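Local coordinates for protein glucose-resistance amylase regulator (Weissella paramesenteroides ATCC 33313, PDB 4RK6) that binds glucose between the two lobes of its sugar-binding core and probably regulates transcription as a DNA-binding repressor of the LacI family, at residues G31-E34 against T35-S39; D76-S79 against W80-D83; T144-T147 against N148-S152; H211-V215 against P216-S220; L227-T230 against E231-R234. All coordinates share one frame; numbering follows the deposited sequence.

Contact 1: residues G31-E34 against T35-S39; sequences GLYE and TTISS
Helix 24-39 is the crossover helix of the beta-alpha-beta unit that leads from strand 12-18 to strand 42-48, and G31-E34 meets T35-S39 in its C-terminal half. The turns are joined by i to i+4 backbone bonds, among them T36 N to L32 O at 2.9 Å and I37 N to Y33 O, also 2.9 Å. Y33 O takes a second donor from the same face of its plane: the hydroxyl T36 OG1, 2.9 Å away. A chi1 of 62° folds that hydroxyl back over its own main chain, within reach of the preceding turn; threonine thus meets its hydrogen-bonding need inside the helix, while CG2 lies against L32 O and the side chain packs on V13 of strand 12-18. G31 and L32 lie on the buried side, L32 packing on V15. E34 is suited to a more open position, where its carboxylate forms a salt bridge with R249 of helix 244-257. Y33 and I37 form an aromatic-aliphatic pair that faces the second subunit: Y33 packs on L19 and bonds weakly through OH to D49, and I37 packs on H54, all of that chain. A chi1 of -172° leaves the Y33 ring where I37 CD1, one turn on, can lie over its face, offset toward the rim, 3.5 Å from Y33 CZ, in a CH-pi contact 3.9 Å from the ring centroid.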
loop_
_atom_site.group_PDB
_atom_site.type_symbol
_atom_site.label_atom_id
_atom_site.label_comp_id
_atom_site.label_asym_id
_atom_site.label_seq_id
_atom_site.Cartn_x
_atom_site.Cartn_y
_atom_site.Cartn_z
ATOM N N GLY A 31 -9.527 -5.754 9.589
ATOM C CA GLY A 31 -10.052 -6.205 10.879
ATOM C C GLY A 31 -11.386 -5.569 11.227
ATOM O O GLY A 31 -12.330 -6.253 11.666
ATOM N N LEU A 32 -11.460 -4.252 11.076
ATOM C CA LEU A 32 -12.716 -3.512 11.289
ATOM C C LEU A 32 -13.841 -4.093 10.457
ATOM O O LEU A 32 -14.942 -4.331 10.943
ATOM C CB LEU A 32 -12.561 -2.057 10.883
ATOM C CG LEU A 32 -11.877 -1.125 11.854
ATOM C CD1 LEU A 32 -11.747 0.195 11.139
ATOM C CD2 LEU A 32 -12.707 -0.965 13.134
ATOM N N TYR A 33 -13.538 -4.320 9.189
ATOM C CA TYR A 33 -14.483 -4.824 8.219
ATOM C C TYR A 33 -15.029 -6.203 8.592
ATOM O O TYR A 33 -16.246 -6.434 8.533
ATOM C CB TYR A 33 -13.801 -4.889 6.863
ATOM C CG TYR A 33 -14.719 -5.219 5.732
ATOM C CD1 TYR A 33 -15.469 -4.220 5.104
ATOM C CD2 TYR A 33 -14.819 -6.525 5.253
ATOM C CE1 TYR A 33 -16.310 -4.524 4.044
ATOM C CE2 TYR A 33 -15.654 -6.838 4.194
ATOM C CZ TYR A 33 -16.397 -5.839 3.593
ATOM O OH TYR A 33 -17.221 -6.168 2.542
ATOM N N GLU A 34 -14.148 -7.125 8.966
ATOM C CA GLU A 34 -14.635 -8.438 9.373
ATOM C C GLU A 34 -15.588 -8.386 10.572
ATOM O O GLU A 34 -16.539 -9.144 10.613
ATOM C CB GLU A 34 -13.520 -9.464 9.568
ATOM C CG GLU A 34 -12.387 -9.110 10.502
ATOM C CD GLU A 34 -11.298 -10.163 10.457
ATOM O OE1 GLU A 34 -11.650 -11.357 10.405
ATOM O OE2 GLU A 34 -10.098 -9.809 10.468
ATOM N N THR A 35 -15.364 -7.481 11.523
ATOM C CA THR A 35 -16.255 -7.394 12.681
ATOM C C THR A 35 -17.523 -6.614 12.366
ATOM O O THR A 35 -18.587 -6.942 12.892
ATOM C CB THR A 35 -15.524 -6.827 13.924
ATOM O OG1 THR A 35 -14.403 -7.668 14.216
ATOM C CG2 THR A 35 -16.439 -6.809 15.142
ATOM N N THR A 36 -17.444 -5.591 11.509
ATOM C CA THR A 36 -18.649 -4.868 11.085
ATOM C C THR A 36 -19.566 -5.769 10.273
ATOM O O THR A 36 -20.789 -5.750 10.450
ATOM C CB THR A 36 -18.348 -3.614 10.236
ATOM O OG1 THR A 36 -17.683 -3.989 9.020
ATOM C CG2 THR A 36 -17.498 -2.639 11.018
ATOM N N ILE A 37 -18.964 -6.557 9.383
ATOM C CA ILE A 37 -19.725 -7.451 8.504
ATOM C C ILE A 37 -20.579 -8.417 9.333
ATOM O O ILE A 37 -21.776 -8.575 9.091
ATOM C CB ILE A 37 -18.789 -8.206 7.502
ATOM C CG1 ILE A 37 -19.317 -8.071 6.073
ATOM C CG2 ILE A 37 -18.569 -9.677 7.870
ATOM C CD1 ILE A 37 -19.150 -6.683 5.496
ATOM N N SER A 38 -19.971 -9.023 10.344
ATOM C CA SER A 38 -20.641 -10.042 11.126
ATOM C C SER A 38 -21.601 -9.460 12.167
ATOM O O SER A 38 -22.397 -10.198 12.733
ATOM C CB SER A 38 -19.611 -10.951 11.796
ATOM O OG SER A 38 -18.675 -10.194 12.536
ATOM N N SER A 39 -21.537 -8.152 12.423
ATOM C CA SER A 39 -22.490 -7.503 13.319
ATOM C C SER A 39 -23.586 -6.736 12.587
ATOM O O SER A 39 -24.410 -6.085 13.230
ATOM C CB SER A 39 -21.747 -6.554 14.269
ATOM O OG SER A 39 -21.032 -5.578 13.531
#

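Contact 2: residues D76-S79 against W80-D83; sequences DIPS and WMID
S79 O receives the backbone N-H of D83 at 2.9 Å, in a nearly straight bond with an N-H...O angle of 176°. One residue earlier, P78 O accepts from M81 N at 3.0 Å, and the bond is more bent, at 137°. Together these bonds start helix 79-87, which follows the loop after strand 69-72, with P78 at the N-cap position. Proline suits this place because its nitrogen precedes the helix, so no helical bond is lost for want of an N-H, and its ring holds phi within a narrow range. Its ring also meets the tryptophan two residues on. The chi1 of W80 (59°) turns the indole back toward the start of the helix, and P78 lies over one of its faces. P78 CB makes a CH-pi contact with the five-membered ring, 3.7 Å from the centroid, while P78 CG reaches farther along the indole to W80 CE2, also at 3.7 Å. M81 CB approaches that same face near the rim. The indole N-H is not spent on this contact: W80 NE1 donates to E52, and Q55 of helix 52-64 packs against P78, W80 and M81. On the buried side, the branch methyl I77 CG2 touches two side chains of the helix, 4.0 Å from SE of the selenomethionine M81 and 4.1 Å from I82 CG1. I77 and M81 both rest on L48 of strand 42-48, and the carboxylate oxygen D83 OD1 accepts a hydrogen bond from Q102 NE2.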
loop_
_atom_site.group_PDB
_atom_site.type_symbol
_atom_site.label_atom_id
_atom_site.label_comp_id
_atom_site.label_asym_id
_atom_site.label_seq_id
_atom_site.Cartn_x
_atom_site.Cartn_y
_atom_site.Cartn_z
ATOM N N ASP A 76 -3.239 13.012 14.545
ATOM C CA ASP A 76 -3.352 14.429 14.203
ATOM C C ASP A 76 -4.799 14.982 14.191
ATOM O O ASP A 76 -5.066 16.029 13.596
ATOM C CB ASP A 76 -2.716 14.630 12.815
ATOM C CG ASP A 76 -1.752 15.800 12.767
ATOM O OD1 ASP A 76 -1.921 16.768 13.540
ATOM O OD2 ASP A 76 -0.815 15.749 11.942
ATOM N N ILE A 77 -5.726 14.324 14.876
ATOM C CA ILE A 77 -7.129 14.732 14.812
ATOM C C ILE A 77 -7.339 15.967 15.679
ATOM O O ILE A 77 -6.876 15.992 16.830
ATOM C CB ILE A 77 -8.066 13.611 15.310
ATOM C CG1 ILE A 77 -7.862 12.328 14.475
ATOM C CG2 ILE A 77 -9.520 14.057 15.253
ATOM C CD1 ILE A 77 -8.324 12.439 13.036
ATOM N N PRO A 78 -8.052 16.977 15.161
ATOM C CA PRO A 78 -8.302 18.138 16.019
ATOM C C PRO A 78 -9.237 17.819 17.187
ATOM O O PRO A 78 -10.202 17.067 17.038
ATOM C CB PRO A 78 -8.961 19.141 15.075
ATOM C CG PRO A 78 -9.525 18.316 13.975
ATOM C CD PRO A 78 -8.519 17.226 13.789
ATOM N N SER A 79 -8.956 18.405 18.347
ATOM C CA SER A 79 -9.794 18.186 19.523
ATOM C C SER A 79 -11.258 18.498 19.294
ATOM O O SER A 79 -12.122 17.805 19.838
ATOM C CB SER A 79 -9.253 19.002 20.706
ATOM O OG SER A 79 -7.921 18.594 20.997
ATOM N N TRP A 80 -11.555 19.544 18.512
ATOM C CA TRP A 80 -12.930 19.942 18.270
ATOM C C TRP A 80 -13.730 18.842 17.555
ATOM O O TRP A 80 -14.923 18.752 17.760
ATOM C CB TRP A 80 -13.051 21.292 17.509
ATOM C CG TRP A 80 -12.383 21.345 16.149
ATOM C CD1 TRP A 80 -11.192 21.943 15.843
ATOM C CD2 TRP A 80 -12.886 20.796 14.920
ATOM N NE1 TRP A 80 -10.912 21.789 14.503
ATOM C CE2 TRP A 80 -11.933 21.089 13.913
ATOM C CE3 TRP A 80 -14.046 20.090 14.573
ATOM C CZ2 TRP A 80 -12.104 20.691 12.579
ATOM C CZ3 TRP A 80 -14.214 19.685 13.246
ATOM C CH2 TRP A 80 -13.239 19.982 12.271
HETATM N N MSE A 81 -13.077 18.030 16.728
HETATM C CA MSE A 81 -13.768 16.934 16.018
HETATM C C MSE A 81 -14.166 15.848 16.990
HETATM O O MSE A 81 -15.273 15.354 16.936
HETATM C CB MSE A 81 -12.899 16.313 14.889
HETATM C CG MSE A 81 -13.720 15.342 14.032
HETATM SE SE MSE A 81 -12.497 14.607 12.666
HETATM C CE MSE A 81 -12.287 16.303 11.712
ATOM N N ILE A 82 -13.252 15.491 17.889
ATOM C CA ILE A 82 -13.518 14.480 18.910
ATOM C C ILE A 82 -14.652 14.985 19.789
ATOM O O ILE A 82 -15.661 14.303 19.964
ATOM C CB ILE A 82 -12.265 14.177 19.757
ATOM C CG1 ILE A 82 -11.193 13.497 18.902
ATOM C CG2 ILE A 82 -12.625 13.295 20.954
ATOM C CD1 ILE A 82 -9.812 13.512 19.525
ATOM N N ASP A 83 -14.514 16.203 20.309
ATOM C CA ASP A 83 -15.580 16.805 21.104
ATOM C C ASP A 83 -16.925 16.883 20.381
ATOM O O ASP A 83 -17.924 16.472 20.937
ATOM C CB ASP A 83 -15.197 18.199 21.618
ATOM C CG ASP A 83 -14.196 18.148 22.758
ATOM O OD1 ASP A 83 -14.484 17.470 23.779
ATOM O OD2 ASP A 83 -13.124 18.801 22.633
#

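Contact 3: residues T144-T147 against N148-S152; sequences TRRT and NFIKS. With GLC (alpha-D-glucopyranose), chain C.
R145 reaches out from the first turn of helix 144-155 to the bound glucose, with which it forms a two-pronged contact: NH1 and NH2 each donate to GLC O4 at 2.9 Å. The chain is extended from CG to NE (chi2 -173°, chi3 176°), carrying the flat guanidinium far enough for the sugar oxygen to lie at its edge, in its plane. Arginine suits the site by its length and its fan of N-H groups; NE forms a salt bridge with E110, which probably fixes how the group is turned. D225, T96, T22 and Q242 also hydrogen-bond the sugar. Behind R145 the helix is regular, with F149 N bonded to R145 O at 2.8 Å. The chi1 of N148 (-73°) lays its amide alongside T144, with T144 CG2 3.7 Å from N148 ND2, and a water donates to T144 O and, weakly, to N148 OD1. R146 and I150 likewise point the same way, CG of R146 lying 4.1 Å from I150 CD1, while the extended arginine carries NH1 on to T135 O. This is the crossover helix between strands 129-132 and 163-166: F149 packs on I129 and L131 of the first and on I163 and L165 of the second, while N148 and K151 meet F111 of helix 110-123.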
loop_
_atom_site.group_PDB
_atom_site.type_symbol
_atom_site.label_atom_id
_atom_site.label_comp_id
_atom_site.label_asym_id
_atom_site.label_seq_id
_atom_site.Cartn_x
_atom_site.Cartn_y
_atom_site.Cartn_z
ATOM N N THR A 144 6.558 9.804 20.636
ATOM C CA THR A 144 6.459 8.578 21.393
ATOM C C THR A 144 7.677 7.681 21.247
ATOM O O THR A 144 8.247 7.234 22.230
ATOM C CB THR A 144 5.196 7.819 20.947
ATOM O OG1 THR A 144 4.068 8.695 21.062
ATOM C CG2 THR A 144 4.980 6.551 21.776
ATOM N N ARG A 145 8.057 7.382 20.007
ATOM C CA ARG A 145 9.164 6.443 19.789
ATOM C C ARG A 145 10.521 6.994 20.174
ATOM O O ARG A 145 11.325 6.290 20.756
ATOM C CB ARG A 145 9.139 5.928 18.358
ATOM C CG ARG A 145 7.899 5.066 18.198
ATOM C CD ARG A 145 7.766 4.314 16.885
ATOM N NE ARG A 145 6.559 3.500 16.995
ATOM C CZ ARG A 145 5.926 2.910 15.988
ATOM N NH1 ARG A 145 6.384 2.988 14.738
ATOM N NH2 ARG A 145 4.800 2.249 16.244
ATOM N N ARG A 146 10.783 8.242 19.821
ATOM C CA ARG A 146 11.986 8.937 20.270
ATOM C C ARG A 146 12.137 8.837 21.793
ATOM O O ARG A 146 13.199 8.452 22.311
ATOM C CB ARG A 146 11.882 10.411 19.855
ATOM C CG ARG A 146 13.056 11.284 20.249
ATOM C CD ARG A 146 12.678 12.757 20.216
ATOM N NE ARG A 146 13.805 13.606 20.601
ATOM C CZ ARG A 146 14.559 14.328 19.764
ATOM N NH1 ARG A 146 14.327 14.358 18.455
ATOM N NH2 ARG A 146 15.547 15.064 20.258
ATOM N N THR A 147 11.071 9.201 22.499
ATOM C CA THR A 147 11.104 9.178 23.956
ATOM C C THR A 147 11.287 7.769 24.521
ATOM O O THR A 147 12.110 7.556 25.407
ATOM C CB THR A 147 9.883 9.910 24.520
ATOM O OG1 THR A 147 10.067 11.299 24.236
ATOM C CG2 THR A 147 9.760 9.695 26.002
ATOM N N ASN A 148 10.569 6.788 23.972
ATOM C CA ASN A 148 10.725 5.411 24.451
ATOM C C ASN A 148 12.087 4.806 24.144
ATOM O O ASN A 148 12.626 4.043 24.943
ATOM C CB ASN A 148 9.610 4.531 23.898
ATOM C CG ASN A 148 8.280 4.799 24.546
ATOM O OD1 ASN A 148 8.194 5.274 25.693
ATOM N ND2 ASN A 148 7.228 4.512 23.826
ATOM N N PHE A 149 12.650 5.161 22.988
ATOM C CA PHE A 149 13.996 4.717 22.616
ATOM C C PHE A 149 14.996 5.230 23.618
ATOM O O PHE A 149 15.804 4.479 24.133
ATOM C CB PHE A 149 14.327 5.210 21.208
ATOM C CG PHE A 149 15.733 4.906 20.756
ATOM C CD1 PHE A 149 16.204 3.599 20.717
ATOM C CD2 PHE A 149 16.578 5.925 20.354
ATOM C CE1 PHE A 149 17.498 3.312 20.294
ATOM C CE2 PHE A 149 17.862 5.645 19.900
ATOM C CZ PHE A 149 18.337 4.338 19.899
ATOM N N ILE A 150 14.919 6.523 23.903
ATOM C CA ILE A 150 15.833 7.118 24.856
ATOM C C ILE A 150 15.688 6.490 26.254
ATOM O O ILE A 150 16.695 6.125 26.884
ATOM C CB ILE A 150 15.732 8.655 24.856
ATOM C CG1 ILE A 150 16.273 9.174 23.521
ATOM C CG2 ILE A 150 16.582 9.230 25.998
ATOM C CD1 ILE A 150 15.815 10.558 23.156
ATOM N N LYS A 151 14.456 6.313 26.705
ATOM C CA LYS A 151 14.177 5.693 28.013
ATOM C C LYS A 151 14.743 4.280 28.069
ATOM O O LYS A 151 15.422 3.907 29.020
ATOM C CB LYS A 151 12.676 5.659 28.272
ATOM C CG LYS A 151 12.278 5.003 29.603
ATOM C CD LYS A 151 10.768 4.968 29.802
ATOM C CE LYS A 151 10.377 4.611 31.235
ATOM N NZ LYS A 151 11.165 3.490 31.824
ATOM N N SER A 152 14.494 3.495 27.023
ATOM C CA SER A 152 14.962 2.117 27.005
ATOM C C SER A 152 16.498 2.034 27.006
ATOM O O SER A 152 17.088 1.221 27.719
ATOM C CB SER A 152 14.377 1.353 25.804
ATOM O OG SER A 152 14.828 0.010 25.825
HETATM C C1 GLC C . 1.479 5.071 12.694
HETATM C C2 GLC C . 1.050 4.042 13.738
HETATM C C3 GLC C . 2.197 3.194 14.247
HETATM C C4 GLC C . 3.028 2.689 13.063
HETATM C C5 GLC C . 3.570 3.909 12.318
HETATM C C6 GLC C . 4.398 3.507 11.099
HETATM O O1 GLC C . 1.985 6.150 13.381
HETATM O O2 GLC C . 0.465 4.686 14.869
HETATM O O3 GLC C . 1.593 2.109 14.942
HETATM O O4 GLC C . 4.041 1.844 13.518
HETATM O O5 GLC C . 2.515 4.682 11.809
HETATM O O6 GLC C . 3.631 2.795 10.180
HETATM O O HOH W 1 6.938 8.031 24.839
#

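Contact 4: residues H211-V215 against P216-S220; sequences HGKTV and PEDLS
Two hydrogen bonds tie T214 to D218 in both directions. The main chain gives D218 N to T214 O at 2.8 Å, an i to i+4 bond that closes an alpha-turn with the cis V215-P216 peptide inside it, and OD2 of the same aspartate accepts T214 N at 2.9 Å through its anti lone pair. The short side chain of aspartate, with CG anti to its own carbonyl carbon (chi1 -61°), is just long enough to fold back on this N-H. Among charged groups, K213 NZ and D218 OD1 stand 4.6 Å apart, too far for a salt bridge; a water joins them, accepting from K213 NZ at 2.8 Å and donating to D218 OD1 at 3.0 Å. The side chains of T214 and E217 lie side by side, methyl CG2 near OE2. The apolar contact is V215 CG1 to P216 CB, at 4.2 Å; V215 and L219 both bury themselves on M208 of helix 198-210. The cis peptide, a form proline tolerates far better than other residues, bends the loop sharply between helix 198-210 and strand 220-223. With one oxygen of D218 holding a backbone N-H and the other a water linked to a lysine, the carboxylate is probably kept ionised.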
loop_
_atom_site.group_PDB
_atom_site.type_symbol
_atom_site.label_atom_id
_atom_site.label_comp_id
_atom_site.label_asym_id
_atom_site.label_seq_id
_atom_site.Cartn_x
_atom_site.Cartn_y
_atom_site.Cartn_z
ATOM N N HIS A 211 25.894 2.010 -1.997
ATOM C CA HIS A 211 27.201 2.592 -1.640
ATOM C C HIS A 211 28.208 1.547 -1.215
ATOM O O HIS A 211 29.056 1.800 -0.340
ATOM C CB HIS A 211 27.013 3.667 -0.579
ATOM C CG HIS A 211 26.186 4.815 -1.057
ATOM N ND1 HIS A 211 24.808 4.805 -1.026
ATOM C CD2 HIS A 211 26.538 5.997 -1.610
ATOM C CE1 HIS A 211 24.347 5.927 -1.551
ATOM N NE2 HIS A 211 25.380 6.673 -1.903
ATOM N N GLY A 212 28.109 0.379 -1.840
ATOM C CA GLY A 212 29.089 -0.697 -1.689
ATOM C C GLY A 212 29.127 -1.391 -0.338
ATOM O O GLY A 212 30.163 -1.943 0.047
ATOM N N LYS A 213 28.008 -1.367 0.383
ATOM C CA LYS A 213 27.922 -2.003 1.686
ATOM C C LYS A 213 26.772 -2.986 1.678
ATOM O O LYS A 213 26.031 -3.073 0.699
ATOM C CB LYS A 213 27.778 -0.940 2.770
ATOM C CG LYS A 213 29.024 -0.031 2.877
ATOM C CD LYS A 213 29.089 0.784 4.155
ATOM C CE LYS A 213 30.406 1.559 4.276
ATOM N NZ LYS A 213 31.579 0.689 4.569
ATOM N N THR A 214 26.654 -3.761 2.754
ATOM C CA THR A 214 25.641 -4.785 2.843
ATOM C C THR A 214 25.084 -4.854 4.249
ATOM O O THR A 214 25.834 -4.778 5.213
ATOM C CB THR A 214 26.244 -6.159 2.485
ATOM O OG1 THR A 214 26.900 -6.062 1.210
ATOM C CG2 THR A 214 25.166 -7.236 2.418
ATOM N N VAL A 215 23.765 -4.997 4.339
ATOM C CA VAL A 215 23.075 -5.286 5.603
ATOM C C VAL A 215 22.997 -6.795 5.708
ATOM O O VAL A 215 22.614 -7.434 4.721
ATOM C CB VAL A 215 21.645 -4.696 5.546
ATOM C CG1 VAL A 215 20.804 -5.142 6.731
ATOM C CG2 VAL A 215 21.688 -3.178 5.470
ATOM N N PRO A 216 23.334 -7.401 6.848
ATOM C CA PRO A 216 23.634 -6.737 8.140
ATOM C C PRO A 216 25.119 -6.491 8.452
ATOM O O PRO A 216 25.421 -5.884 9.475
ATOM C CB PRO A 216 23.085 -7.727 9.160
ATOM C CG PRO A 216 23.269 -9.052 8.498
ATOM C CD PRO A 216 22.968 -8.818 7.033
ATOM N N GLU A 217 26.017 -6.931 7.577
ATOM C CA GLU A 217 27.471 -6.861 7.849
ATOM C C GLU A 217 27.865 -5.454 8.264
ATOM O O GLU A 217 28.652 -5.272 9.186
ATOM C CB GLU A 217 28.291 -7.270 6.604
ATOM C CG GLU A 217 28.343 -8.766 6.304
ATOM C CD GLU A 217 26.979 -9.403 6.072
ATOM O OE1 GLU A 217 26.715 -10.450 6.703
ATOM O OE2 GLU A 217 26.161 -8.865 5.281
ATOM N N ASP A 218 27.326 -4.452 7.563
ATOM C CA ASP A 218 27.727 -3.059 7.757
ATOM C C ASP A 218 26.732 -2.226 8.544
ATOM O O ASP A 218 27.005 -1.072 8.848
ATOM C CB ASP A 218 27.988 -2.419 6.399
ATOM C CG ASP A 218 29.111 -3.118 5.641
ATOM O OD1 ASP A 218 30.184 -3.325 6.248
ATOM O OD2 ASP A 218 28.923 -3.476 4.462
ATOM N N LEU A 219 25.576 -2.808 8.853
ATOM C CA LEU A 219 24.504 -2.149 9.613
ATOM C C LEU A 219 23.404 -3.155 9.873
ATOM O O LEU A 219 22.863 -3.714 8.923
ATOM C CB LEU A 219 23.892 -0.967 8.852
ATOM C CG LEU A 219 22.740 -0.257 9.578
ATOM C CD1 LEU A 219 23.225 0.440 10.834
ATOM C CD2 LEU A 219 21.998 0.725 8.656
ATOM N N SER A 220 23.087 -3.380 11.147
ATOM C CA SER A 220 21.935 -4.182 11.534
ATOM C C SER A 220 20.665 -3.322 11.558
ATOM O O SER A 220 20.722 -2.138 11.893
ATOM C CB SER A 220 22.192 -4.813 12.911
ATOM O OG SER A 220 23.162 -5.860 12.824
HETATM O O HOH W 2 31.137 -0.633 7.002
#

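Contact 5: residues L227-T230 against E231-R234; sequences LQQT and EIAR
Q228 O holds two donors from the second segment, E231 N at 2.9 Å and I232 N at 3.2 Å. The extended Q228 chain lays CG 4.0 Å from I232 CG2, and one water bridges its NE2 to E231 OE1, a polar link fitting an exposed edge. Q229 O accepts A233 N at 2.9 Å. The Q229 chain bends at chi2 (70°), bringing its amide beside I232 CD1, 3.6 Å from NE2; that amide also bonds to Q202 and to Q229 of the second subunit. T230 supports the turn from behind: its OG1 donates to L227 O at 2.8 Å, an oxygen that also accepts T230 N, and is hydrogen-bonded to R277 NH1. After the helix, the guanidinium of R234 turns back, NH1 donating to both E231 O and A233 O, while NE pairs with D210 of the second subunit. The short helix thus lies in the subunit interface, where I232 O is also bonded to N206 of the second subunit. Helix 229-232 links strand 220-223 to strand 238-241: A233 packs on Q202 and I205 of helix 198-210 in its own chain, and I232 packs on Y172 of the second subunit.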
loop_
_atom_site.group_PDB
_atom_site.type_symbol
_atom_site.label_atom_id
_atom_site.label_comp_id
_atom_site.label_asym_id
_atom_site.label_seq_id
_atom_site.Cartn_x
_atom_site.Cartn_y
_atom_site.Cartn_z
ATOM N N LEU A 227 4.908 -5.528 8.118
ATOM C CA LEU A 227 4.091 -5.733 6.917
ATOM C C LEU A 227 4.918 -6.341 5.760
ATOM O O LEU A 227 6.092 -6.708 5.945
ATOM C CB LEU A 227 3.379 -4.446 6.543
ATOM C CG LEU A 227 2.376 -3.949 7.607
ATOM C CD1 LEU A 227 1.952 -2.527 7.287
ATOM C CD2 LEU A 227 1.181 -4.878 7.704
ATOM N N GLN A 228 4.291 -6.476 4.580
ATOM C CA GLN A 228 4.880 -7.219 3.464
ATOM C C GLN A 228 6.278 -6.767 3.036
ATOM O O GLN A 228 7.089 -7.588 2.645
ATOM C CB GLN A 228 3.950 -7.172 2.247
ATOM C CG GLN A 228 4.463 -7.968 1.059
ATOM C CD GLN A 228 3.590 -7.825 -0.173
ATOM O OE1 GLN A 228 3.055 -6.749 -0.458
ATOM N NE2 GLN A 228 3.464 -8.910 -0.929
ATOM N N GLN A 229 6.569 -5.479 3.110
ATOM C CA GLN A 229 7.922 -5.014 2.735
ATOM C C GLN A 229 9.045 -5.746 3.468
ATOM O O GLN A 229 10.139 -5.962 2.899
ATOM C CB GLN A 229 8.051 -3.501 2.902
ATOM C CG GLN A 229 9.090 -2.875 2.014
ATOM C CD GLN A 229 8.675 -2.885 0.539
ATOM O OE1 GLN A 229 7.492 -2.732 0.203
ATOM N NE2 GLN A 229 9.634 -3.054 -0.331
ATOM N N THR A 230 8.804 -6.162 4.715
ATOM C CA THR A 230 9.832 -6.879 5.473
ATOM C C THR A 230 10.157 -8.261 4.920
ATOM O O THR A 230 11.249 -8.762 5.111
ATOM C CB THR A 230 9.482 -7.009 6.973
ATOM O OG1 THR A 230 8.342 -7.870 7.153
ATOM C CG2 THR A 230 9.229 -5.658 7.574
ATOM N N GLU A 231 9.197 -8.846 4.205
ATOM C CA GLU A 231 9.338 -10.159 3.561
ATOM C C GLU A 231 9.922 -10.079 2.146
ATOM O O GLU A 231 10.517 -11.048 1.664
ATOM C CB GLU A 231 7.960 -10.830 3.474
ATOM C CG GLU A 231 7.210 -10.982 4.795
ATOM C CD GLU A 231 5.701 -11.132 4.615
ATOM O OE1 GLU A 231 5.229 -11.419 3.490
ATOM O OE2 GLU A 231 4.969 -10.950 5.609
ATOM N N ILE A 232 9.721 -8.953 1.476
ATOM C CA ILE A 232 10.221 -8.805 0.092
ATOM C C ILE A 232 11.581 -8.111 0.049
ATOM O O ILE A 232 12.284 -8.192 -0.951
ATOM C CB ILE A 232 9.197 -8.155 -0.878
ATOM C CG1 ILE A 232 9.003 -6.686 -0.624
ATOM C CG2 ILE A 232 7.852 -8.853 -0.811
ATOM C CD1 ILE A 232 7.935 -6.060 -1.509
ATOM N N ALA A 233 11.965 -7.462 1.146
ATOM C CA ALA A 233 13.310 -6.899 1.283
ATOM C C ALA A 233 14.336 -8.013 1.216
ATOM O O ALA A 233 14.048 -9.175 1.567
ATOM C CB ALA A 233 13.455 -6.177 2.618
ATOM N N ARG A 234 15.533 -7.660 0.773
ATOM C CA ARG A 234 16.667 -8.574 0.782
ATOM C C ARG A 234 17.874 -7.827 1.298
ATOM O O ARG A 234 18.367 -6.921 0.625
ATOM C CB ARG A 234 16.928 -9.163 -0.613
ATOM C CG ARG A 234 15.842 -10.116 -1.101
ATOM C CD ARG A 234 15.890 -11.467 -0.386
ATOM N NE ARG A 234 14.889 -12.422 -0.866
ATOM C CZ ARG A 234 13.591 -12.434 -0.546
ATOM N NH1 ARG A 234 13.046 -11.496 0.230
ATOM N NH2 ARG A 234 12.808 -13.389 -1.045
HETATM O O HOH W 3 5.100 -11.309 0.426
#

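The five contacts follow one another along the chain without overlap, in two lobes of a periplasmic-binding-protein-like fold with glucose between them. Contacts 1 and 2 lie in one lobe, their centres about 25 Å apart, and both border strands at the 12-18 and 42-48 end of the sheet. Contacts 3, 4 and 5 share the other lobe; 4 and 5 are closest, with centres about 17 Å apart, and both pack on helix 198-210. Contact 3 alone touches the sugar. Contacts 1 and 5, in different lobes and with centres about 27 Å apart, both meet the second subunit, so the dimer interface draws on both lobes.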